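Local atomic coordinates of SPbeta prophage-derived aminoglycoside N(3')-acetyltransferase-like protein YokD (Bacillus subtilis, PDB entry 2NYG), a protein that is probably an antibiotic N-acetyltransferase of the aminoglycoside 3-N-acetyltransferase family, binding coenzyme A and possibly contributing to antibiotic resistance. Residues T182-A187 / D257-W262. Residues are numbered along the deposited sequence; the frame is centred on the assembly and turned at random.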
# COMPACT_ATOMS: atom_id res chain seq x y z
N THR A 182 -1.62 20.14 -4.24
CA THR A 182 -0.34 20.41 -3.61
C THR A 182 0.49 21.50 -4.28
O THR A 182 1.25 22.19 -3.61
CB THR A 182 0.49 19.12 -3.54
OG1 THR A 182 -0.21 18.16 -2.75
CG2 THR A 182 1.83 19.38 -2.89
N CYS A 183 0.36 21.68 -5.60
CA CYS A 183 1.17 22.69 -6.28
C CYS A 183 1.03 24.09 -5.69
O CYS A 183 2.00 24.86 -5.68
CB CYS A 183 0.84 22.72 -7.77
SG CYS A 183 -0.83 23.25 -8.15
N PHE A 184 -0.15 24.44 -5.19
CA PHE A 184 -0.37 25.75 -4.60
C PHE A 184 0.60 26.09 -3.46
O PHE A 184 1.00 27.25 -3.32
CB PHE A 184 -1.81 25.88 -4.11
CG PHE A 184 -2.80 26.01 -5.23
CD1 PHE A 184 -4.11 25.60 -5.06
CD2 PHE A 184 -2.41 26.53 -6.46
CE1 PHE A 184 -5.03 25.71 -6.10
CE2 PHE A 184 -3.31 26.65 -7.50
CZ PHE A 184 -4.62 26.23 -7.32
N HIS A 185 0.95 25.09 -2.65
CA HIS A 185 1.87 25.32 -1.56
C HIS A 185 3.09 26.09 -2.06
O HIS A 185 3.61 26.94 -1.36
CB HIS A 185 2.36 24.00 -0.94
CG HIS A 185 1.37 23.33 -0.04
ND1 HIS A 185 0.90 23.90 1.12
CD2 HIS A 185 0.82 22.09 -0.10
CE1 HIS A 185 0.09 23.05 1.73
NE2 HIS A 185 0.03 21.95 1.02
N LEU A 186 3.55 25.77 -3.27
CA LEU A 186 4.72 26.45 -3.82
C LEU A 186 4.56 27.98 -3.83
O LEU A 186 5.51 28.70 -3.51
CB LEU A 186 5.01 25.95 -5.24
CG LEU A 186 6.17 26.61 -6.01
CD1 LEU A 186 7.51 26.42 -5.31
CD2 LEU A 186 6.19 26.02 -7.40
N ALA A 187 3.38 28.47 -4.20
CA ALA A 187 3.13 29.91 -4.21
C ALA A 187 3.36 30.52 -2.82
O ALA A 187 3.84 31.65 -2.70
CB ALA A 187 1.72 30.18 -4.68
N ASP A 257 1.29 30.46 -10.45
CA ASP A 257 1.35 31.89 -10.65
C ASP A 257 0.11 32.60 -10.16
O ASP A 257 0.22 33.62 -9.49
CB ASP A 257 1.61 32.23 -12.12
CG ASP A 257 3.01 31.86 -12.56
OD1 ASP A 257 3.88 31.72 -11.67
OD2 ASP A 257 3.25 31.72 -13.78
N PHE A 258 -1.06 32.06 -10.48
CA PHE A 258 -2.32 32.66 -10.06
C PHE A 258 -2.46 32.62 -8.55
O PHE A 258 -2.95 33.56 -7.94
CB PHE A 258 -3.50 31.93 -10.69
CG PHE A 258 -4.83 32.56 -10.38
CD1 PHE A 258 -5.33 33.59 -11.17
CD2 PHE A 258 -5.58 32.13 -9.28
CE1 PHE A 258 -6.55 34.19 -10.88
CE2 PHE A 258 -6.80 32.72 -8.97
CZ PHE A 258 -7.29 33.75 -9.77
N ALA A 259 -2.03 31.51 -7.95
CA ALA A 259 -2.09 31.34 -6.51
C ALA A 259 -1.28 32.43 -5.81
O ALA A 259 -1.70 33.00 -4.80
CB ALA A 259 -1.54 29.97 -6.15
N GLU A 260 -0.11 32.72 -6.36
CA GLU A 260 0.74 33.74 -5.82
C GLU A 260 -0.02 35.07 -5.79
O GLU A 260 -0.17 35.68 -4.74
CB GLU A 260 2.02 33.86 -6.67
CG GLU A 260 2.86 35.10 -6.40
CD GLU A 260 4.22 35.01 -7.05
OE1 GLU A 260 4.30 34.47 -8.17
OE2 GLU A 260 5.21 35.48 -6.46
N LYS A 261 -0.52 35.49 -6.94
CA LYS A 261 -1.25 36.74 -7.03
C LYS A 261 -2.48 36.83 -6.12
O LYS A 261 -2.65 37.82 -5.41
CB LYS A 261 -1.63 37.01 -8.49
CG LYS A 261 -0.39 37.25 -9.32
CD LYS A 261 -0.69 37.51 -10.77
CE LYS A 261 0.59 37.90 -11.48
NZ LYS A 261 0.36 38.34 -12.87
N TRP A 262 -3.31 35.80 -6.13
CA TRP A 262 -4.48 35.77 -5.27
C TRP A 262 -4.00 36.01 -3.83
O TRP A 262 -4.57 36.82 -3.11
CB TRP A 262 -5.19 34.42 -5.38
CG TRP A 262 -6.50 34.36 -4.66
CD1 TRP A 262 -7.73 34.49 -5.22
CD2 TRP A 262 -6.71 34.12 -3.27
NE1 TRP A 262 -8.71 34.34 -4.26
CE2 TRP A 262 -8.11 34.12 -3.05
CE3 TRP A 262 -5.85 33.91 -2.18
CZ2 TRP A 262 -8.67 33.90 -1.79
CZ3 TRP A 262 -6.41 33.69 -0.93
CH2 TRP A 262 -7.80 33.69 -0.74
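F184 and A187, the two residues that helix 183-187 lays against 257-262, are joined by a weak backbone bond, A187 N to F184 O at 2.8 Å. Like H185 N to T182 O and L186 N to C183 O, it reaches back three residues, and this short helix is loosely bonded. Between the two segments the contact is apolar and small, burying 162 Å² in all. Its middle is a meeting of methyls, A187 CB on A259 CB at 3.6 Å. A187 CB also lies 3.6 Å from E260 N, the backbone nitrogen after A259. A187, with just a methyl, lets the backbones come close, its CA 4.8 Å from E260 CA, and the axes approach to 8.1 Å at a crossing angle of -47°. The F184 ring reaches the A259 methyl from a second direction, roughly at right angles to A187. Its CG stands beside the backbone N (chi1 -73°), which carries the ring to A259, where CD2 meets CB obliquely at 3.6 Å. E260 adds little more than CB, 4.2 Å from A187 CB; its side chain also touches R190. This is close helix-on-helix packing through alanine methyls, away from the coenzyme A site: the F184 side chain is about 12 Å from the bound cofactor. The same face of helix 252-268 continues the packing one turn earlier, A255 under F184 and V256 under A187 and L186. Helix 224-234 packs on F258, A259 and W262, helix 160-166 covers L186 and hydrogen-bonds D257 OD1 through Y165, and helix 252-268 itself directly follows strand 245-251 of the mixed sheet.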